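Local coordinates for protein probable intron-encoded endonuclease 1 (Wickerhamomyces canadensis, PDB 6X1J) that cleaves DNA as a LAGLIDADG homing endonuclease involved in homing of the mitochondrial 21S rRNA gene intron, at residues I127-L141 and E174-F186. Sequence-based numbering, arbitrary orientation.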
ATOM      1  N   ILE A 127      10.022  -5.905   8.455  1.00 29.09           N
ATOM      2  CA  ILE A 127      10.178  -4.499   8.915  1.00 31.62           C
ATOM      3  C   ILE A 127      11.645  -4.273   9.286  1.00 33.31           C
ATOM      4  O   ILE A 127      12.116  -4.837  10.276  1.00 30.65           O
ATOM      5  CB  ILE A 127       9.257  -4.195  10.097  1.00 31.57           C
ATOM      6  CG1 ILE A 127       7.780  -4.401   9.720  1.00 36.33           C
ATOM      7  CG2 ILE A 127       9.561  -2.784  10.581  1.00 33.38           C
ATOM      8  CD1 ILE A 127       7.295  -3.530   8.547  1.00 29.46           C
ATOM      9  N   LYS A 128      12.325  -3.502   8.465  1.00 35.41           N
ATOM     10  CA  LYS A 128      13.740  -3.106   8.618  1.00 31.98           C
ATOM     11  C   LYS A 128      13.837  -2.136   9.773  1.00 32.25           C
ATOM     12  O   LYS A 128      12.948  -1.311   9.950  1.00 28.58           O
ATOM     13  CB  LYS A 128      14.244  -2.488   7.309  1.00 35.10           C
ATOM     14  CG  LYS A 128      14.635  -3.515   6.262  1.00 34.31           C
ATOM     15  CD  LYS A 128      16.086  -3.944   6.418  1.00 37.34           C
ATOM     16  CE  LYS A 128      16.400  -5.274   5.782  1.00 36.79           C
ATOM     17  NZ  LYS A 128      16.396  -5.131   4.316  1.00 36.90           N
ATOM     18  N   PRO A 129      14.899  -2.243  10.612  1.00 33.20           N
ATOM     19  CA  PRO A 129      15.009  -1.413  11.797  1.00 32.29           C
ATOM     20  C   PRO A 129      14.986   0.077  11.463  1.00 33.44           C
ATOM     21  O   PRO A 129      14.573   0.801  12.352  1.00 31.35           O
ATOM     22  CB  PRO A 129      16.343  -1.799  12.447  1.00 34.61           C
ATOM     23  CG  PRO A 129      16.689  -3.165  11.856  1.00 36.70           C
ATOM     24  CD  PRO A 129      15.997  -3.227  10.508  1.00 34.86           C
ATOM     25  N   ASP A 130      15.336   0.520  10.240  1.00 30.75           N
ATOM     26  CA  ASP A 130      15.396   1.990  10.000  1.00 30.17           C
ATOM     27  C   ASP A 130      14.252   2.442   9.080  1.00 28.62           C
ATOM     28  O   ASP A 130      14.304   3.607   8.546  1.00 24.97           O
ATOM     29  CB  ASP A 130      16.760   2.427   9.474  1.00 30.89           C
ATOM     30  CG  ASP A 130      17.057   2.025   8.046  1.00 29.18           C
ATOM     31  OD1 ASP A 130      16.726   0.858   7.674  1.00 28.84           O
ATOM     32  OD2 ASP A 130      17.646   2.868   7.332  1.00 32.66           O
ATOM     33  N   LEU A 131      13.326   1.537   8.791  1.00 26.07           N
ATOM     34  CA  LEU A 131      12.182   1.860   7.888  1.00 28.71           C
ATOM     35  C   LEU A 131      11.518   3.186   8.301  1.00 30.31           C
ATOM     36  O   LEU A 131      11.361   4.085   7.437  1.00 25.80           O
ATOM     37  CB  LEU A 131      11.164   0.733   7.946  1.00 29.57           C
ATOM     38  CG  LEU A 131       9.791   1.061   7.349  1.00 27.26           C
ATOM     39  CD1 LEU A 131       9.917   1.431   5.873  1.00 29.78           C
ATOM     40  CD2 LEU A 131       8.892  -0.152   7.518  1.00 28.86           C
ATOM     41  N   VAL A 132      11.100   3.305   9.563  1.00 26.72           N
ATOM     42  CA  VAL A 132      10.304   4.482   9.981  1.00 30.97           C
ATOM     43  C   VAL A 132      11.190   5.731   9.865  1.00 31.56           C
ATOM     44  O   VAL A 132      10.785   6.700   9.169  1.00 26.77           O
ATOM     45  CB  VAL A 132       9.719   4.318  11.397  1.00 30.74           C
ATOM     46  CG1 VAL A 132       9.160   5.623  11.935  1.00 32.91           C
ATOM     47  CG2 VAL A 132       8.653   3.234  11.446  1.00 31.05           C
ATOM     48  N   LEU A 133      12.395   5.678  10.446  1.00 30.58           N
ATOM     49  CA  LEU A 133      13.269   6.868  10.542  1.00 32.05           C
ATOM     50  C   LEU A 133      13.550   7.337   9.116  1.00 28.14           C
ATOM     51  O   LEU A 133      13.332   8.513   8.829  1.00 29.30           O
ATOM     52  CB  LEU A 133      14.571   6.588  11.316  1.00 36.32           C
ATOM     53  CG  LEU A 133      15.508   7.809  11.434  1.00 44.47           C
ATOM     54  CD1 LEU A 133      14.940   8.856  12.382  1.00 46.68           C
ATOM     55  CD2 LEU A 133      16.948   7.451  11.852  1.00 45.54           C
ATOM     56  N   ASN A 134      13.993   6.457   8.238  1.00 28.48           N
ATOM     57  CA  ASN A 134      14.621   6.940   6.980  1.00 30.17           C
ATOM     58  C   ASN A 134      13.622   6.981   5.812  1.00 31.56           C
ATOM     59  O   ASN A 134      13.997   7.575   4.818  1.00 32.32           O
ATOM     60  CB  ASN A 134      15.899   6.148   6.659  1.00 28.08           C
ATOM     61  CG  ASN A 134      16.977   6.308   7.712  1.00 28.72           C
ATOM     62  OD1 ASN A 134      17.099   7.376   8.308  1.00 28.48           O
ATOM     63  ND2 ASN A 134      17.745   5.254   7.960  1.00 23.35           N
ATOM     64  N   TYR A 135      12.416   6.382   5.881  1.00 31.25           N
ATOM     65  CA  TYR A 135      11.584   6.168   4.653  1.00 33.03           C
ATOM     66  C   TYR A 135      10.121   6.588   4.817  1.00 28.70           C
ATOM     67  O   TYR A 135       9.622   7.144   3.837  1.00 25.76           O
ATOM     68  CB  TYR A 135      11.619   4.711   4.165  1.00 34.39           C
ATOM     69  CG  TYR A 135      13.007   4.275   3.767  1.00 39.28           C
ATOM     70  CD1 TYR A 135      13.510   4.521   2.495  1.00 41.61           C
ATOM     71  CD2 TYR A 135      13.842   3.658   4.691  1.00 38.84           C
ATOM     72  CE1 TYR A 135      14.804   4.145   2.149  1.00 45.11           C
ATOM     73  CE2 TYR A 135      15.136   3.284   4.365  1.00 40.58           C
ATOM     74  CZ  TYR A 135      15.618   3.519   3.090  1.00 42.22           C
ATOM     75  OH  TYR A 135      16.888   3.118   2.792  1.00 38.23           O
ATOM     76  N   ILE A 136       9.453   6.276   5.942  1.00 26.15           N
ATOM     77  CA  ILE A 136       7.990   6.547   6.084  1.00 25.10           C
ATOM     78  C   ILE A 136       7.751   8.055   6.219  1.00 25.85           C
ATOM     79  O   ILE A 136       8.225   8.637   7.160  1.00 26.84           O
ATOM     80  CB  ILE A 136       7.398   5.747   7.237  1.00 25.02           C
ATOM     81  CG1 ILE A 136       7.402   4.250   6.926  1.00 24.35           C
ATOM     82  CG2 ILE A 136       6.008   6.266   7.547  1.00 27.48           C
ATOM     83  CD1 ILE A 136       6.685   3.384   7.933  1.00 23.77           C
ATOM     84  N   THR A 137       7.036   8.670   5.280  1.00 23.29           N
ATOM     85  CA  THR A 137       6.539  10.063   5.422  1.00 24.21           C
ATOM     86  C   THR A 137       5.008  10.022   5.685  1.00 22.54           C
ATOM     87  O   THR A 137       4.391   8.943   5.696  1.00 22.46           O
ATOM     88  CB  THR A 137       6.942  10.898   4.190  1.00 25.07           C
ATOM     89  OG1 THR A 137       6.125  10.502   3.087  1.00 24.76           O
ATOM     90  CG2 THR A 137       8.411  10.724   3.835  1.00 26.88           C
ATOM     91  N   GLU A 138       4.409  11.166   5.929  1.00 24.36           N
ATOM     92  CA  GLU A 138       2.926  11.277   6.052  1.00 27.43           C
ATOM     93  C   GLU A 138       2.237  10.769   4.775  1.00 26.42           C
ATOM     94  O   GLU A 138       1.213  10.072   4.945  1.00 27.98           O
ATOM     95  CB  GLU A 138       2.487  12.722   6.303  1.00 29.04           C
ATOM     96  CG  GLU A 138       3.031  13.320   7.583  1.00 30.39           C
ATOM     97  CD  GLU A 138       4.322  14.085   7.389  1.00 32.22           C
ATOM     98  OE1 GLU A 138       5.025  13.843   6.345  1.00 31.64           O
ATOM     99  OE2 GLU A 138       4.625  14.898   8.285  1.00 35.11           O
ATOM    100  N   ARG A 139       2.820  10.980   3.568  1.00 23.05           N
ATOM    101  CA  ARG A 139       2.241  10.422   2.328  1.00 23.80           C
ATOM    102  C   ARG A 139       2.194   8.894   2.491  1.00 24.19           C
ATOM    103  O   ARG A 139       1.102   8.319   2.262  1.00 23.03           O
ATOM    104  CB  ARG A 139       2.971  10.935   1.075  1.00 27.37           C
ATOM    105  CG  ARG A 139       2.357  10.475  -0.248  1.00 27.23           C
ATOM    106  CD  ARG A 139       3.151  10.920  -1.484  1.00 28.17           C
ATOM    107  NE  ARG A 139       3.108  12.361  -1.707  1.00 28.36           N
ATOM    108  CZ  ARG A 139       2.209  12.989  -2.463  1.00 27.42           C
ATOM    109  NH1 ARG A 139       1.245  12.299  -3.069  1.00 24.86           N
ATOM    110  NH2 ARG A 139       2.263  14.310  -2.563  1.00 27.20           N
ATOM    111  N   SER A 140       3.302   8.256   2.911  1.00 24.59           N
ATOM    112  CA  SER A 140       3.382   6.783   3.135  1.00 24.63           C
ATOM    113  C   SER A 140       2.305   6.376   4.149  1.00 23.10           C
ATOM    114  O   SER A 140       1.601   5.358   3.913  1.00 19.15           O
ATOM    115  CB  SER A 140       4.770   6.290   3.634  1.00 25.92           C
ATOM    116  OG  SER A 140       5.866   6.837   2.904  1.00 21.64           O
ATOM    117  N   LEU A 141       2.199   7.117   5.249  1.00 24.41           N
ATOM    118  CA  LEU A 141       1.204   6.800   6.331  1.00 28.38           C
ATOM    119  C   LEU A 141      -0.217   6.759   5.758  1.00 27.27           C
ATOM    120  O   LEU A 141      -0.980   5.855   6.167  1.00 27.10           O
ATOM    121  CB  LEU A 141       1.231   7.856   7.432  1.00 30.30           C
ATOM    122  CG  LEU A 141       2.346   7.745   8.466  1.00 32.21           C
ATOM    123  CD1 LEU A 141       2.157   8.842   9.492  1.00 32.52           C
ATOM    124  CD2 LEU A 141       2.342   6.382   9.128  1.00 35.08           C
ATOM    125  N   GLU A 174       8.495  -6.853  15.207  1.00 39.56           N
ATOM    126  CA  GLU A 174       8.384  -5.916  14.044  1.00 35.86           C
ATOM    127  C   GLU A 174       7.363  -4.801  14.343  1.00 32.49           C
ATOM    128  O   GLU A 174       7.711  -3.594  14.246  1.00 35.00           O
ATOM    129  CB  GLU A 174       8.023  -6.729  12.801  1.00 35.45           C
ATOM    130  CG  GLU A 174       9.179  -7.528  12.228  1.00 35.38           C
ATOM    131  CD  GLU A 174       8.876  -8.235  10.925  1.00 36.70           C
ATOM    132  OE1 GLU A 174       7.782  -8.837  10.825  1.00 38.05           O
ATOM    133  OE2 GLU A 174       9.686  -8.114  10.002  1.00 34.26           O
ATOM    134  N   VAL A 175       6.160  -5.147  14.799  1.00 31.40           N
ATOM    135  CA  VAL A 175       5.142  -4.113  15.147  1.00 29.55           C
ATOM    136  C   VAL A 175       5.667  -3.252  16.298  1.00 29.86           C
ATOM    137  O   VAL A 175       5.513  -1.985  16.220  1.00 26.47           O
ATOM    138  CB  VAL A 175       3.749  -4.732  15.418  1.00 30.32           C
ATOM    139  CG1 VAL A 175       2.722  -3.682  15.754  1.00 27.35           C
ATOM    140  CG2 VAL A 175       3.268  -5.535  14.216  1.00 33.29           C
ATOM    141  N   GLU A 176       6.328  -3.864  17.306  1.00 33.24           N
ATOM    142  CA  GLU A 176       6.893  -3.083  18.448  1.00 34.30           C
ATOM    143  C   GLU A 176       7.912  -2.070  17.918  1.00 28.78           C
ATOM    144  O   GLU A 176       7.897  -0.931  18.400  1.00 35.20           O
ATOM    145  CB  GLU A 176       7.547  -3.960  19.523  1.00 37.13           C
ATOM    146  CG  GLU A 176       6.582  -4.728  20.389  1.00 43.07           C
ATOM    147  CD  GLU A 176       7.173  -5.986  21.020  1.00 48.38           C
ATOM    148  OE1 GLU A 176       8.367  -6.222  20.845  1.00 54.75           O
ATOM    149  OE2 GLU A 176       6.426  -6.735  21.679  1.00 57.42           O
ATOM    150  N   ILE A 177       8.728  -2.429  16.926  1.00 32.37           N
ATOM    151  CA  ILE A 177       9.637  -1.439  16.261  1.00 33.98           C
ATOM    152  C   ILE A 177       8.814  -0.301  15.643  1.00 31.57           C
ATOM    153  O   ILE A 177       9.135   0.900  15.938  1.00 28.94           O
ATOM    154  CB  ILE A 177      10.586  -2.093  15.241  1.00 36.83           C
ATOM    155  CG1 ILE A 177      11.668  -2.921  15.948  1.00 40.75           C
ATOM    156  CG2 ILE A 177      11.225  -1.029  14.365  1.00 39.66           C
ATOM    157  CD1 ILE A 177      12.120  -4.127  15.178  1.00 43.68           C
ATOM    158  N   LEU A 178       7.797  -0.631  14.834  1.00 35.31           N
ATOM    159  CA  LEU A 178       6.970   0.406  14.130  1.00 29.91           C
ATOM    160  C   LEU A 178       6.409   1.380  15.169  1.00 30.54           C
ATOM    161  O   LEU A 178       6.590   2.644  15.009  1.00 25.51           O
ATOM    162  CB  LEU A 178       5.836  -0.274  13.357  1.00 33.19           C
ATOM    163  CG  LEU A 178       6.252  -1.013  12.087  1.00 33.73           C
ATOM    164  CD1 LEU A 178       5.134  -1.921  11.572  1.00 33.18           C
ATOM    165  CD2 LEU A 178       6.683  -0.030  10.991  1.00 31.07           C
ATOM    166  N   ILE A 179       5.815   0.814  16.241  1.00 31.30           N
ATOM    167  CA  ILE A 179       5.104   1.615  17.273  1.00 29.92           C
ATOM    168  C   ILE A 179       6.127   2.549  17.911  1.00 30.12           C
ATOM    169  O   ILE A 179       5.842   3.752  17.996  1.00 32.71           O
ATOM    170  CB  ILE A 179       4.417   0.727  18.323  1.00 30.47           C
ATOM    171  CG1 ILE A 179       3.197  -0.010  17.758  1.00 33.00           C
ATOM    172  CG2 ILE A 179       4.063   1.581  19.520  1.00 30.14           C
ATOM    173  CD1 ILE A 179       2.816  -1.205  18.567  1.00 34.50           C
ATOM    174  N   ASN A 180       7.274   2.005  18.329  1.00 31.29           N
ATOM    175  CA  ASN A 180       8.368   2.794  18.964  1.00 32.74           C
ATOM    176  C   ASN A 180       8.792   3.965  18.057  1.00 29.54           C
ATOM    177  O   ASN A 180       8.796   5.132  18.538  1.00 30.76           O
ATOM    178  CB  ASN A 180       9.585   1.931  19.314  1.00 35.22           C
ATOM    179  CG  ASN A 180      10.599   2.741  20.095  1.00 34.67           C
ATOM    180  OD1 ASN A 180      11.527   3.292  19.507  1.00 39.36           O
ATOM    181  ND2 ASN A 180      10.383   2.912  21.388  1.00 28.01           N
ATOM    182  N   ASP A 181       9.080   3.689  16.785  1.00 30.38           N
ATOM    183  CA  ASP A 181       9.660   4.691  15.841  1.00 32.34           C
ATOM    184  C   ASP A 181       8.587   5.650  15.312  1.00 32.87           C
ATOM    185  O   ASP A 181       8.875   6.891  15.181  1.00 27.52           O
ATOM    186  CB  ASP A 181      10.423   3.968  14.740  1.00 34.55           C
ATOM    187  CG  ASP A 181      11.575   3.163  15.308  1.00 38.19           C
ATOM    188  OD1 ASP A 181      11.994   3.506  16.409  1.00 43.23           O
ATOM    189  OD2 ASP A 181      11.984   2.162  14.691  1.00 42.10           O
ATOM    190  N   LEU A 182       7.360   5.144  15.080  1.00 32.07           N
ATOM    191  CA  LEU A 182       6.237   6.038  14.712  1.00 29.29           C
ATOM    192  C   LEU A 182       6.028   7.061  15.809  1.00 27.81           C
ATOM    193  O   LEU A 182       5.847   8.213  15.443  1.00 30.59           O
ATOM    194  CB  LEU A 182       4.949   5.250  14.487  1.00 32.63           C
ATOM    195  CG  LEU A 182       4.874   4.505  13.155  1.00 34.48           C
ATOM    196  CD1 LEU A 182       3.692   3.546  13.169  1.00 32.47           C
ATOM    197  CD2 LEU A 182       4.789   5.491  11.988  1.00 34.57           C
ATOM    198  N   ASN A 183       6.018   6.652  17.089  1.00 30.80           N
ATOM    199  CA  ASN A 183       5.694   7.560  18.217  1.00 31.77           C
ATOM    200  C   ASN A 183       6.780   8.650  18.343  1.00 35.97           C
ATOM    201  O   ASN A 183       6.435   9.810  18.654  1.00 32.69           O
ATOM    202  CB  ASN A 183       5.429   6.754  19.480  1.00 34.41           C
ATOM    203  CG  ASN A 183       4.062   6.089  19.512  1.00 35.84           C
ATOM    204  OD1 ASN A 183       3.140   6.426  18.748  1.00 28.84           O
ATOM    205  ND2 ASN A 183       3.909   5.174  20.456  1.00 33.44           N
ATOM    206  N   ILE A 184       8.045   8.328  18.049  1.00 34.29           N
ATOM    207  CA  ILE A 184       9.156   9.325  18.048  1.00 32.65           C
ATOM    208  C   ILE A 184       9.035  10.229  16.818  1.00 30.64           C
ATOM    209  O   ILE A 184       9.084  11.460  16.989  1.00 31.88           O
ATOM    210  CB  ILE A 184      10.521   8.617  18.141  1.00 33.46           C
ATOM    211  CG1 ILE A 184      10.712   8.074  19.560  1.00 33.96           C
ATOM    212  CG2 ILE A 184      11.668   9.542  17.714  1.00 31.87           C
ATOM    213  CD1 ILE A 184      11.440   6.759  19.618  1.00 36.71           C
ATOM    214  N   LYS A 185       8.862   9.681  15.615  1.00 30.61           N
ATOM    215  CA  LYS A 185       8.907  10.554  14.393  1.00 33.36           C
ATOM    216  C   LYS A 185       7.673  11.465  14.239  1.00 33.62           C
ATOM    217  O   LYS A 185       7.864  12.598  13.798  1.00 32.68           O
ATOM    218  CB  LYS A 185       9.110   9.735  13.125  1.00 32.32           C
ATOM    219  CG  LYS A 185       9.389  10.591  11.899  1.00 31.72           C
ATOM    220  CD  LYS A 185       9.742   9.742  10.720  1.00 27.80           C
ATOM    221  CE  LYS A 185      10.221  10.543   9.538  1.00 25.13           C
ATOM    222  NZ  LYS A 185      10.603   9.559   8.516  1.00 25.33           N
ATOM    223  N   PHE A 186       6.451  11.021  14.573  1.00 34.88           N
ATOM    224  CA  PHE A 186       5.209  11.800  14.343  1.00 32.18           C
ATOM    225  C   PHE A 186       4.571  12.243  15.671  1.00 37.23           C
ATOM    226  O   PHE A 186       3.509  12.874  15.643  1.00 41.31           O
ATOM    227  CB  PHE A 186       4.271  10.976  13.464  1.00 32.32           C
ATOM    228  CG  PHE A 186       4.882  10.588  12.147  1.00 30.39           C
ATOM    229  CD1 PHE A 186       5.114  11.539  11.168  1.00 32.78           C
ATOM    230  CD2 PHE A 186       5.224   9.274  11.883  1.00 28.76           C
ATOM    231  CE1 PHE A 186       5.712  11.186   9.965  1.00 32.86           C
ATOM    232  CE2 PHE A 186       5.815   8.925  10.683  1.00 29.84           C
ATOM    233  CZ  PHE A 186       6.057   9.882   9.723  1.00 29.65           C
TER
HETATM  234  O   HOH W   1      12.851   3.248  12.019  1.00 39.30           O
HETATM  235  O   HOH W   2      11.441   1.130  11.650  1.00 34.17           O
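Lys185 NZ donates to three backbone carbonyls, two in the last turn of helix 131-134 and one just beyond it, its distances to Val132 O, Leu133 O and Ile136 O all being 2.9 Å. The three approaches differ: NZ lies in the carbonyl plane of Val132, is tilted 29° from that of Ile136 and sits well above that of Leu133. A fully extended chain, with CG anti to the backbone N (chi1 -171°), carries the ammonium group there, where these carbonyls would be expected to stabilise its charge. At the other end of the contact, Ile127 N donates to Glu174 OE2 at 2.7 Å in a nearly straight bond, meeting the carboxylate from above its plane; Glu174 OE1 is held by Lys171 N. Between them, two waters that accept from Leu133 N and Val132 N lie within hydrogen-bonding distance of Asp181 OD2. Val132 is a knob in the hole formed by Leu178, Asp181, Leu182 and Lys185, tightly seated with its CB 3.4 Å from Asp181 CB. Leu178 CD2 packs on Val132 CG2 and Ile127 CG2. The Phe186 ring is sandwiched between Lys185 CG and Leu141 CD1, the latter a CH-pi contact 3.9 Å from the centroid and 11° off the normal. Helix 172-186 thus packs beside helix 138-148, whose C-terminal end supplies Asp147 and Asp148 to the potassium sites, consistent with a monomeric LAGLIDADG fold.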